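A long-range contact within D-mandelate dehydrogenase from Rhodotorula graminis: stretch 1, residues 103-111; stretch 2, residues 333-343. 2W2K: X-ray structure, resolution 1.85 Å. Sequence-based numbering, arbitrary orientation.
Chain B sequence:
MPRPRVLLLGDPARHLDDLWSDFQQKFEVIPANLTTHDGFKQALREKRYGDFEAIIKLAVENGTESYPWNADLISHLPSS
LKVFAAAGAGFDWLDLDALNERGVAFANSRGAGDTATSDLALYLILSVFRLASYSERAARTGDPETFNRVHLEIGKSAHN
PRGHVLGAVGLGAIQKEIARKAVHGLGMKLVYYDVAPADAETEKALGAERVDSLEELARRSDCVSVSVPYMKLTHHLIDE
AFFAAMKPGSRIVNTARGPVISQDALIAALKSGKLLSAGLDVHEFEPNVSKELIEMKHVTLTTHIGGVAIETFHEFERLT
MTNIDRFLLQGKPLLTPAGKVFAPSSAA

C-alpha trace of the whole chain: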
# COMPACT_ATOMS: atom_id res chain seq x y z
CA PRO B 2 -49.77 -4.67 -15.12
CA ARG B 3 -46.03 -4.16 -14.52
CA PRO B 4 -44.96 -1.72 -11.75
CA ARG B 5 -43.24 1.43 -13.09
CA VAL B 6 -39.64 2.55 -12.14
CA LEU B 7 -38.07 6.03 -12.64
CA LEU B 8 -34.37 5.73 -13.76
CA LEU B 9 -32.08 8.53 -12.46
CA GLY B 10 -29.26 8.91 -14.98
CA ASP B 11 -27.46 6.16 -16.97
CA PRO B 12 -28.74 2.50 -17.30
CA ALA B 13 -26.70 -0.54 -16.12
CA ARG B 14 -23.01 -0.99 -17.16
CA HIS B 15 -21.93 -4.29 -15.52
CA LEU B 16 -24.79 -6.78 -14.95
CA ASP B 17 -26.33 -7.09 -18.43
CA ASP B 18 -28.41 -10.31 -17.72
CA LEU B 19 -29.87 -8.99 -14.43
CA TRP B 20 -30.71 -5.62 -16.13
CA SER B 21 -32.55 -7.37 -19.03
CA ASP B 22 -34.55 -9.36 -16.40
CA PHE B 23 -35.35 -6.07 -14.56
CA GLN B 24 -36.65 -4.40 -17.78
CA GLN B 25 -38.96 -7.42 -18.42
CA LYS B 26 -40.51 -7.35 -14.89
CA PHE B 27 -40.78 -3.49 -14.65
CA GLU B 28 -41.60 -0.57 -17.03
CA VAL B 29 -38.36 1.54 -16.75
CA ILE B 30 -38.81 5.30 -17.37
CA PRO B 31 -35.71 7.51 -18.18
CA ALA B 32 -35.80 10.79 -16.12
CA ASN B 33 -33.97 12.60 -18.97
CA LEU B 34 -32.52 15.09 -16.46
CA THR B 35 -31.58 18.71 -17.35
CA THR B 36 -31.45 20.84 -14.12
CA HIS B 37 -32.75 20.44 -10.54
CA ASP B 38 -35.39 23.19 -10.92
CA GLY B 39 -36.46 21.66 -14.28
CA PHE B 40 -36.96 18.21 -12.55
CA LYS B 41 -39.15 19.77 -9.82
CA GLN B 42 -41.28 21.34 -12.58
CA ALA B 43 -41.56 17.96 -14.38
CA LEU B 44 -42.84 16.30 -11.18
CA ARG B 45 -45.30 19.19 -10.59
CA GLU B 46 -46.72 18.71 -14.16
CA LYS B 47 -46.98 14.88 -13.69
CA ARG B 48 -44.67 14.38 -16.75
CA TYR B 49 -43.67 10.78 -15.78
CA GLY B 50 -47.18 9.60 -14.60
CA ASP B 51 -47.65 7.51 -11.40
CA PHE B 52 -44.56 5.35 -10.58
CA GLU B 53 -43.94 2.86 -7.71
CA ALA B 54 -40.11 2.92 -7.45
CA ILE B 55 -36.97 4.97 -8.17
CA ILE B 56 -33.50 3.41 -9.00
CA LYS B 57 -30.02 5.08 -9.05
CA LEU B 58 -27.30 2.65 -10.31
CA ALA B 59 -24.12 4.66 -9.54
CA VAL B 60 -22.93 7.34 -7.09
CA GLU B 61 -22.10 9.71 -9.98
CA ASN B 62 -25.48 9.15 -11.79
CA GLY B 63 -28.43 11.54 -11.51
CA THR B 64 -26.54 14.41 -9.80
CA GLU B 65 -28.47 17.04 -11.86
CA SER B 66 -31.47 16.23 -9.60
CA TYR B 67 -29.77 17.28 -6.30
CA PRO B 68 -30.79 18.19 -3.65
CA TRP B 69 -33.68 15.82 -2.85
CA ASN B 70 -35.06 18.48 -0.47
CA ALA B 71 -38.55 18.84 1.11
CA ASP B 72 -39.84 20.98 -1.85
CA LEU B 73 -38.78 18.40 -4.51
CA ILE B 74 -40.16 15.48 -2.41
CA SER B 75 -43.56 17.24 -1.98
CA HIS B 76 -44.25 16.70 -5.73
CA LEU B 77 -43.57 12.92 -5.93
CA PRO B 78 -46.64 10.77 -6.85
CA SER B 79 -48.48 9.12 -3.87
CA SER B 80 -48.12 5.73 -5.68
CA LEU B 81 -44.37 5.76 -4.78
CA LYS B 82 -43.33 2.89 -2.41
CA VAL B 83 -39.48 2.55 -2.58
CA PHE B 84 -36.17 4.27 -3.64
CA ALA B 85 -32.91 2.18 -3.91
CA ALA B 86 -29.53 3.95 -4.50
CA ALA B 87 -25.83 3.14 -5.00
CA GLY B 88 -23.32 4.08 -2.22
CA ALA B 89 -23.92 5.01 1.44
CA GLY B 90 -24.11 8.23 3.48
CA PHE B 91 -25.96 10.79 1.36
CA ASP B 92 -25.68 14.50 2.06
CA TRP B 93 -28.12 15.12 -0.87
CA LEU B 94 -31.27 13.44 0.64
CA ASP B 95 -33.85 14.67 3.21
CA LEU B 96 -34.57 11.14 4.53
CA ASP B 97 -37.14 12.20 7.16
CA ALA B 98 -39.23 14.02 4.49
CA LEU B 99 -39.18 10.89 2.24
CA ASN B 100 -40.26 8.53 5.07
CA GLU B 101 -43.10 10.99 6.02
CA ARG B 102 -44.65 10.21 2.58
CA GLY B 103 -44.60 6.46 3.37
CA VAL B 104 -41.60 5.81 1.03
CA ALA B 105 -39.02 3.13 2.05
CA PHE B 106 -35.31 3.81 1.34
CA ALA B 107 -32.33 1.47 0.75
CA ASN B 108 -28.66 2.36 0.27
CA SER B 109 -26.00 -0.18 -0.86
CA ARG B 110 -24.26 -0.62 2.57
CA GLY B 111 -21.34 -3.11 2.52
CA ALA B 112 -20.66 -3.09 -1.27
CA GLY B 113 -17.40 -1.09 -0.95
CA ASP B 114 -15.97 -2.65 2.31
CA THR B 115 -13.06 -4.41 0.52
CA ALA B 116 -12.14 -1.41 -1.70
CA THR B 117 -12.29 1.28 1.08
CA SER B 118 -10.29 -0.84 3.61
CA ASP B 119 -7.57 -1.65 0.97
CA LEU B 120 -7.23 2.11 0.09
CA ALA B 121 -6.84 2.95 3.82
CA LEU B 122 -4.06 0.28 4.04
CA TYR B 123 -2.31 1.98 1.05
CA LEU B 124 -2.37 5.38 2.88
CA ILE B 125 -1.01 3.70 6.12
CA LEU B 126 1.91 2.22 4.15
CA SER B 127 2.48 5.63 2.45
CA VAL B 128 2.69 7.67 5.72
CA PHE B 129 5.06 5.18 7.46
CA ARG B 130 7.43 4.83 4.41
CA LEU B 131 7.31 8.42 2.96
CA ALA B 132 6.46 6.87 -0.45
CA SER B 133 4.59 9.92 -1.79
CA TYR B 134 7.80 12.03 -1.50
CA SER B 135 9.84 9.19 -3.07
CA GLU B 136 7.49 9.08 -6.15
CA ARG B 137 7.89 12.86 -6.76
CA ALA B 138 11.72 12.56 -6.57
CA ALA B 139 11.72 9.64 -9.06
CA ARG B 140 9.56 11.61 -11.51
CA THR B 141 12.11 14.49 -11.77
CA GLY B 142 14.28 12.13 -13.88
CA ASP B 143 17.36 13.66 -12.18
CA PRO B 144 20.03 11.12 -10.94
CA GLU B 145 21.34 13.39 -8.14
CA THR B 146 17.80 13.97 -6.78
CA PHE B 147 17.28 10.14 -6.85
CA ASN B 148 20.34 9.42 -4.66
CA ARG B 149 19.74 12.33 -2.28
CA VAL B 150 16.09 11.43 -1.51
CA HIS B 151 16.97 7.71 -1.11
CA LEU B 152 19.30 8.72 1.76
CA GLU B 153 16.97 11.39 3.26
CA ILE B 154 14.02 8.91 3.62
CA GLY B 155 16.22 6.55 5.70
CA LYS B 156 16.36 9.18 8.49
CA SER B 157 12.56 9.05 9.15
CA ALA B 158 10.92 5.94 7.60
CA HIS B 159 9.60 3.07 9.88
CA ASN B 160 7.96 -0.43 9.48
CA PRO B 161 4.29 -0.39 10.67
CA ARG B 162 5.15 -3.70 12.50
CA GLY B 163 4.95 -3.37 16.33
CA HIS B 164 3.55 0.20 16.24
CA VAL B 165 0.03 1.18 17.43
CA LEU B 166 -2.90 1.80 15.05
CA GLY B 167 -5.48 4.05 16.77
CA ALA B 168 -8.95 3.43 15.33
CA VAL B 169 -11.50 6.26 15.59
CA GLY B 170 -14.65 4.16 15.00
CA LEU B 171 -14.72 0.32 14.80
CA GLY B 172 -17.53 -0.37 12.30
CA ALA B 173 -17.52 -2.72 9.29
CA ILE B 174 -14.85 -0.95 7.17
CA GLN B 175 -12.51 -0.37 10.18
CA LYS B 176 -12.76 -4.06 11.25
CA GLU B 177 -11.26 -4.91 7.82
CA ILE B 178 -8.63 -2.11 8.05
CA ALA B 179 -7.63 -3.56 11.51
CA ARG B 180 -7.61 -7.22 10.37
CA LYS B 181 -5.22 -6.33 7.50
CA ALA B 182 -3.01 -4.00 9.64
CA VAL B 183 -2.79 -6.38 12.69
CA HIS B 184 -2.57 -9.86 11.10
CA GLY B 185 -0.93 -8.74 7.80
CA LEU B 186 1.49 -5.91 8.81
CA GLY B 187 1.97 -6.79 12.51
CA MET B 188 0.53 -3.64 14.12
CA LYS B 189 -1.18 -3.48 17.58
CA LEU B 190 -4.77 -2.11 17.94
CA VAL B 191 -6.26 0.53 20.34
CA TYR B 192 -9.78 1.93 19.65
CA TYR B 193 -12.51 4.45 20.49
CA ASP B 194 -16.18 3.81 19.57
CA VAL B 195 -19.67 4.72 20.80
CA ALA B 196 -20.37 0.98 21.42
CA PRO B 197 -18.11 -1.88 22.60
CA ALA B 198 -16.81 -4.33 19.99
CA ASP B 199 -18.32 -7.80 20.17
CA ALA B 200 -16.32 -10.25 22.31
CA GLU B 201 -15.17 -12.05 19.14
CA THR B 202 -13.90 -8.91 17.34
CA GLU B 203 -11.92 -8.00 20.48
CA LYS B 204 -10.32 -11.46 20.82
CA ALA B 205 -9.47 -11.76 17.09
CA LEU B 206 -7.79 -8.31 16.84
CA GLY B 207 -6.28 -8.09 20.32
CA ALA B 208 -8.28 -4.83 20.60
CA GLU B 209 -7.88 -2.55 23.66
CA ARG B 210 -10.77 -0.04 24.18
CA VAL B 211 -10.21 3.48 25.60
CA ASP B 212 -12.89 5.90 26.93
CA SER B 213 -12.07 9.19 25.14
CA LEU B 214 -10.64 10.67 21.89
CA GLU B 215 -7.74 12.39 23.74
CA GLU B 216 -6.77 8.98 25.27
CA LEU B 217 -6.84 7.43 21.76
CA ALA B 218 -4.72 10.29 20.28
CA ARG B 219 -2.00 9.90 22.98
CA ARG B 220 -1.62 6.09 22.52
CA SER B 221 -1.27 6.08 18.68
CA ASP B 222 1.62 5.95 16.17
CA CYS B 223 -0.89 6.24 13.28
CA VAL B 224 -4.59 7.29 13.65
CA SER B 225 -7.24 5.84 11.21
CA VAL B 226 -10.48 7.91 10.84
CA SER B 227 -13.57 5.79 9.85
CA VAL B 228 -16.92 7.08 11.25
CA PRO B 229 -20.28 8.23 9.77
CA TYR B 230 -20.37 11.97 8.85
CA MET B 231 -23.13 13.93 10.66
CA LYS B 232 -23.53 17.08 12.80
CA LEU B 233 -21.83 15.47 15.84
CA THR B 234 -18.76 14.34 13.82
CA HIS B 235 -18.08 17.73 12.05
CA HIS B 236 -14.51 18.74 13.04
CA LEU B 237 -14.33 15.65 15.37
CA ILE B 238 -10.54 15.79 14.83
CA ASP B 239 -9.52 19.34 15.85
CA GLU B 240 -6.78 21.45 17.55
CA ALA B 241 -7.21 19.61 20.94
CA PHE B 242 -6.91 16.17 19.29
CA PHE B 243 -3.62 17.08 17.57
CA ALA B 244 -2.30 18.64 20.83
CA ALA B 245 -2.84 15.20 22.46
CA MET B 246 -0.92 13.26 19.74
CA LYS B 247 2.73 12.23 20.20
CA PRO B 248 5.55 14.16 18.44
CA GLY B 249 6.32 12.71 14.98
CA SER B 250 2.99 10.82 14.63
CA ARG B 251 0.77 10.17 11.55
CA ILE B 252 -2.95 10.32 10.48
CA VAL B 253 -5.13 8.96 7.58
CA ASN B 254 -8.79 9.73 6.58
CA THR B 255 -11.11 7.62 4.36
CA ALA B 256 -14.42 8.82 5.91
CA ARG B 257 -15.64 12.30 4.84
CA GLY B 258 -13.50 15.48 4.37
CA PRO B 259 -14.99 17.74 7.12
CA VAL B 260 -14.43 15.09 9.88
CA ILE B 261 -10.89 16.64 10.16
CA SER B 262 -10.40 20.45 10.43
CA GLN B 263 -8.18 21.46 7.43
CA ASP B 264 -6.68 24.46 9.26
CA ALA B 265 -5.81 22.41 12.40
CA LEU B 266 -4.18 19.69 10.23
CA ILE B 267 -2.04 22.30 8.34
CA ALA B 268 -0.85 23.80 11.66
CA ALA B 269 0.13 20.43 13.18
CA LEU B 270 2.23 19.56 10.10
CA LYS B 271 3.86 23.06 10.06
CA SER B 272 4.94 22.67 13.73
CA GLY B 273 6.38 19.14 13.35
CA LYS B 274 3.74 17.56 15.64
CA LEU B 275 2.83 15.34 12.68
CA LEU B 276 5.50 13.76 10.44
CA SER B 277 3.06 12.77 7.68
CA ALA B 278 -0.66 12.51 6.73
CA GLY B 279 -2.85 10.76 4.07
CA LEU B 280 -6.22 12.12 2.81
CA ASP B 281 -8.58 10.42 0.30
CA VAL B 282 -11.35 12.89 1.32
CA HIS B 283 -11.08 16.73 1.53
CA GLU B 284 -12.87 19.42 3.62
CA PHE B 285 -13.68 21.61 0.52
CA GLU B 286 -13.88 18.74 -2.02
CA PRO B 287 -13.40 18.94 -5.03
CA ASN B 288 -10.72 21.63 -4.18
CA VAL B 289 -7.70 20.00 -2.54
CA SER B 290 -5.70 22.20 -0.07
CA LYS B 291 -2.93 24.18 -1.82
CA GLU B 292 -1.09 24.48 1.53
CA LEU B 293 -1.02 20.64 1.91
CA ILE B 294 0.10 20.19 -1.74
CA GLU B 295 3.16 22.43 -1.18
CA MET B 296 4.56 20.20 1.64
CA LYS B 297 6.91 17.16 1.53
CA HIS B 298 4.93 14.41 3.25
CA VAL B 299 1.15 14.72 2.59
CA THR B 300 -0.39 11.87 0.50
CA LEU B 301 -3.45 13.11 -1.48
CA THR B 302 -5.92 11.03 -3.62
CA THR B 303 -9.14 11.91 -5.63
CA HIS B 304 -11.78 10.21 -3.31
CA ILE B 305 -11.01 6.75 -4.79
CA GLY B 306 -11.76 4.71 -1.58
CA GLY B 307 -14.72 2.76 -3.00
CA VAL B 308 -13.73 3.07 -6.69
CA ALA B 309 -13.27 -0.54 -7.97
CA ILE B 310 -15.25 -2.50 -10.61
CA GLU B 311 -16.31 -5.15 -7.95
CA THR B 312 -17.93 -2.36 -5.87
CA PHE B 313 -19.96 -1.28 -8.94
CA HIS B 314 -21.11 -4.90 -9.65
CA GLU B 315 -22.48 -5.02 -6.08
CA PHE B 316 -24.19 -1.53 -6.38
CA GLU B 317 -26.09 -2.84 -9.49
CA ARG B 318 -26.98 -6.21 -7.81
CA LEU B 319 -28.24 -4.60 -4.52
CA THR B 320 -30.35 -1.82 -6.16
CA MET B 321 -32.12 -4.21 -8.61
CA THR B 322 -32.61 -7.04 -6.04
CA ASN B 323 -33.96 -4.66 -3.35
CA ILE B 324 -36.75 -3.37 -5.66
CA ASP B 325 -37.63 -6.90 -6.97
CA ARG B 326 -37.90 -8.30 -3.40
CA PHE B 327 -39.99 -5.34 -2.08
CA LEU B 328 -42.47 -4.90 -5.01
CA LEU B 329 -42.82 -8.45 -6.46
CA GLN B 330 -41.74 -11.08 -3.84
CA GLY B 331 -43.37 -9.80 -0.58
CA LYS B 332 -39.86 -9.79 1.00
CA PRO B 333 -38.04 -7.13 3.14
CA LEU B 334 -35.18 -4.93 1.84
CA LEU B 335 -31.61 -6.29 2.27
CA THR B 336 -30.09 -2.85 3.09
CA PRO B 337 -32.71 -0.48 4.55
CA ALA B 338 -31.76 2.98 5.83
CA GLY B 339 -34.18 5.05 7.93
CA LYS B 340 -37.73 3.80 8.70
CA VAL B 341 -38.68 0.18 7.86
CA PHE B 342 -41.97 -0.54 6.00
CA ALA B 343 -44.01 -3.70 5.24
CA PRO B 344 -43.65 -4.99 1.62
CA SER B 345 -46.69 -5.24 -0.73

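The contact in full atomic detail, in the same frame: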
# COMPACT_ATOMS: atom_id res chain seq x y z
N GLY B 103 -44.41 7.91 3.39
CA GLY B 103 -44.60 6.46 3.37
C GLY B 103 -43.70 5.74 2.36
O GLY B 103 -44.04 4.64 1.95
N VAL B 104 -42.57 6.36 2.00
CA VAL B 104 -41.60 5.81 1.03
C VAL B 104 -40.40 5.18 1.76
O VAL B 104 -39.73 5.85 2.53
CB VAL B 104 -41.08 6.89 0.02
CG1 VAL B 104 -40.11 6.25 -1.03
CG2 VAL B 104 -42.26 7.63 -0.67
N ALA B 105 -40.15 3.89 1.48
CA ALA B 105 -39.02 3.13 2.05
C ALA B 105 -37.74 3.45 1.28
O ALA B 105 -37.78 3.59 0.05
CB ALA B 105 -39.32 1.61 1.97
N PHE B 106 -36.61 3.56 1.99
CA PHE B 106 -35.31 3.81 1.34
C PHE B 106 -34.30 2.66 1.61
O PHE B 106 -34.29 2.06 2.70
CB PHE B 106 -34.73 5.17 1.80
CG PHE B 106 -33.46 5.60 1.06
CD1 PHE B 106 -33.51 6.01 -0.29
CD2 PHE B 106 -32.22 5.64 1.72
CE1 PHE B 106 -32.34 6.42 -0.98
CE2 PHE B 106 -31.05 6.04 1.05
CZ PHE B 106 -31.11 6.43 -0.32
N ALA B 107 -33.48 2.37 0.62
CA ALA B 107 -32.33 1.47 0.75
C ALA B 107 -31.09 2.12 0.13
O ALA B 107 -31.15 2.63 -1.01
CB ALA B 107 -32.60 0.13 0.06
N ASN B 108 -29.98 2.11 0.87
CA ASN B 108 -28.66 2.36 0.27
C ASN B 108 -28.03 1.03 -0.20
O ASN B 108 -28.75 0.02 -0.36
CB ASN B 108 -27.74 3.14 1.22
CG ASN B 108 -27.49 2.41 2.55
OD1 ASN B 108 -27.70 1.21 2.67
ND2 ASN B 108 -26.99 3.16 3.56
N SER B 109 -26.73 1.02 -0.45
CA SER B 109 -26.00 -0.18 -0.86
C SER B 109 -24.87 -0.45 0.16
O SER B 109 -23.75 -0.78 -0.22
CB SER B 109 -25.49 -0.05 -2.32
OG SER B 109 -26.59 0.14 -3.24
N ARG B 110 -25.19 -0.31 1.46
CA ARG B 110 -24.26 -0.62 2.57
C ARG B 110 -23.53 -1.97 2.42
O ARG B 110 -24.16 -3.04 2.18
CB ARG B 110 -24.99 -0.52 3.93
CG ARG B 110 -24.14 -0.93 5.15
CD ARG B 110 -24.96 -0.99 6.47
NE ARG B 110 -26.19 -1.79 6.36
CZ ARG B 110 -26.25 -3.12 6.39
NH1 ARG B 110 -25.14 -3.86 6.53
NH2 ARG B 110 -27.41 -3.72 6.25
N GLY B 111 -22.20 -1.92 2.58
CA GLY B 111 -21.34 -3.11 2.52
C GLY B 111 -20.65 -3.34 1.20
O GLY B 111 -19.63 -4.02 1.15
N PRO B 333 -38.70 -8.36 2.66
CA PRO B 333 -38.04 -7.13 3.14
C PRO B 333 -36.76 -6.75 2.38
O PRO B 333 -36.11 -7.62 1.78
CB PRO B 333 -37.70 -7.46 4.61
CG PRO B 333 -37.68 -8.95 4.66
CD PRO B 333 -38.70 -9.42 3.68
N LEU B 334 -36.44 -5.46 2.40
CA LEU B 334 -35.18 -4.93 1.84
C LEU B 334 -33.95 -5.55 2.53
O LEU B 334 -33.98 -5.86 3.73
CB LEU B 334 -35.13 -3.38 1.99
CG LEU B 334 -36.18 -2.48 1.28
CD1 LEU B 334 -36.12 -1.00 1.78
CD2 LEU B 334 -36.03 -2.57 -0.24
N LEU B 335 -32.88 -5.75 1.76
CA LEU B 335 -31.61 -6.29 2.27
C LEU B 335 -30.80 -5.23 3.04
O LEU B 335 -30.13 -5.53 4.04
CB LEU B 335 -30.77 -6.84 1.11
CG LEU B 335 -31.29 -8.03 0.28
CD1 LEU B 335 -30.46 -8.22 -1.00
CD2 LEU B 335 -31.36 -9.33 1.10
N THR B 336 -30.90 -3.98 2.56
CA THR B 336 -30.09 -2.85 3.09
C THR B 336 -30.91 -1.58 3.37
O THR B 336 -30.63 -0.51 2.81
CB THR B 336 -28.88 -2.50 2.16
OG1 THR B 336 -29.34 -2.30 0.80
CG2 THR B 336 -27.82 -3.61 2.18
N PRO B 337 -31.91 -1.67 4.27
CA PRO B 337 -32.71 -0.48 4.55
C PRO B 337 -31.88 0.59 5.27
O PRO B 337 -30.91 0.26 5.97
CB PRO B 337 -33.78 -1.00 5.51
CG PRO B 337 -33.14 -2.19 6.17
CD PRO B 337 -32.36 -2.83 5.06
N ALA B 338 -32.25 1.85 5.04
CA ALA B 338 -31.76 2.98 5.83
C ALA B 338 -32.94 3.88 6.17
O ALA B 338 -33.74 4.24 5.28
CB ALA B 338 -30.67 3.76 5.08
N GLY B 339 -33.04 4.28 7.44
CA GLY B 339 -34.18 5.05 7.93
C GLY B 339 -35.30 4.11 8.34
O GLY B 339 -35.03 2.96 8.70
N LYS B 340 -36.55 4.59 8.27
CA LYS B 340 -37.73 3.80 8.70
C LYS B 340 -37.94 2.54 7.86
O LYS B 340 -37.75 2.55 6.64
CB LYS B 340 -39.01 4.65 8.66
CG LYS B 340 -39.12 5.70 9.78
N VAL B 341 -38.36 1.46 8.53
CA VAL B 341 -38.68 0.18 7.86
C VAL B 341 -40.19 0.04 7.61
O VAL B 341 -41.00 0.35 8.50
CB VAL B 341 -38.12 -1.03 8.66
CG1 VAL B 341 -38.67 -2.37 8.15
CG2 VAL B 341 -36.60 -1.04 8.66
N PHE B 342 -40.56 -0.41 6.41
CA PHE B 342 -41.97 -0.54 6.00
C PHE B 342 -42.31 -1.99 5.57
O PHE B 342 -41.43 -2.73 5.13
CB PHE B 342 -42.28 0.40 4.82
CG PHE B 342 -42.19 1.87 5.16
CD1 PHE B 342 -40.95 2.53 5.18
CD2 PHE B 342 -43.33 2.61 5.41
CE1 PHE B 342 -40.87 3.89 5.47
CE2 PHE B 342 -43.25 3.98 5.71
CZ PHE B 342 -42.02 4.62 5.73
N ALA B 343 -43.58 -2.37 5.69
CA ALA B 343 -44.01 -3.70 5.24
C ALA B 343 -44.07 -3.74 3.71
O ALA B 343 -44.57 -2.79 3.10
CB ALA B 343 -45.38 -4.05 5.84
O HOH W 1 -36.37 4.24 4.84
O HOH W 2 -36.33 1.00 4.55
O HOH W 3 -28.17 0.04 5.18
O HOH W 4 -29.64 -2.05 7.12

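Thr-336, Phe-342 and Ala-338, all in the second stretch, have the three largest covered areas, together 236 of the 610 Å² buried between the stretches, whose touching residues are at least 225 apart in sequence.

Thr-336 contributes the largest share, 93 Å², and uses both its backbone and its side chain. Its CA-to-CB bond points toward the first stretch, and a chi1 of 52° (p) places OG1 2.7 Å from Asn-108 O, to which it donates a hydrogen bond. In return Asn-108 N reaches Thr-336 O at 3.3 Å, but the N-H...O angle of 122° makes this bond weak. Ala-107 CA lies 3.3 Å from the same Thr-336 O, a CA-H...O contact. The methyl is used as well: Thr-336 CG2 sits over one face of the Arg-110 guanidinium, 4.1 Å from Arg-110 NH2. Threonine thus supplies a donor and an apolar surface at one position.

The first stretch covers 66 Å² of Ala-338. Its N donates to Phe-106 O at 3.1 Å, and an angle of 170° marks this as a nearly linear bond; it accompanies the single bridge between Ala-107 and Pro-337, whose CA atoms are 4.3 Å apart. The small side chain packs with Ala-338 CB 4.2 Å from Phe-106 CD2. Pro-337 CA also lies 3.5 Å from Phe-106 O, a CA-H...O contact with an angle of 139° at H.

At the other end, 77 Å² of Phe-342 is covered. With chi1 at -66° (m), its ring receives Gly-103 O over one face, while Phe-342 CD1 meets Ala-105 CB at 3.7 Å. Leu-334 CD1 extends this apolar patch, lying 4.1 Å from both Ala-105 CB and Ala-107 CB.

Water also bridges the stretches. Water 3 accepts from Arg-110 NE (2.9 Å) and donates to Asn-108 OD1 (2.8 Å) and Pro-337 O (2.9 Å), while Asn-108 OD1 also accepts from Arg-110 N at 3.2 Å.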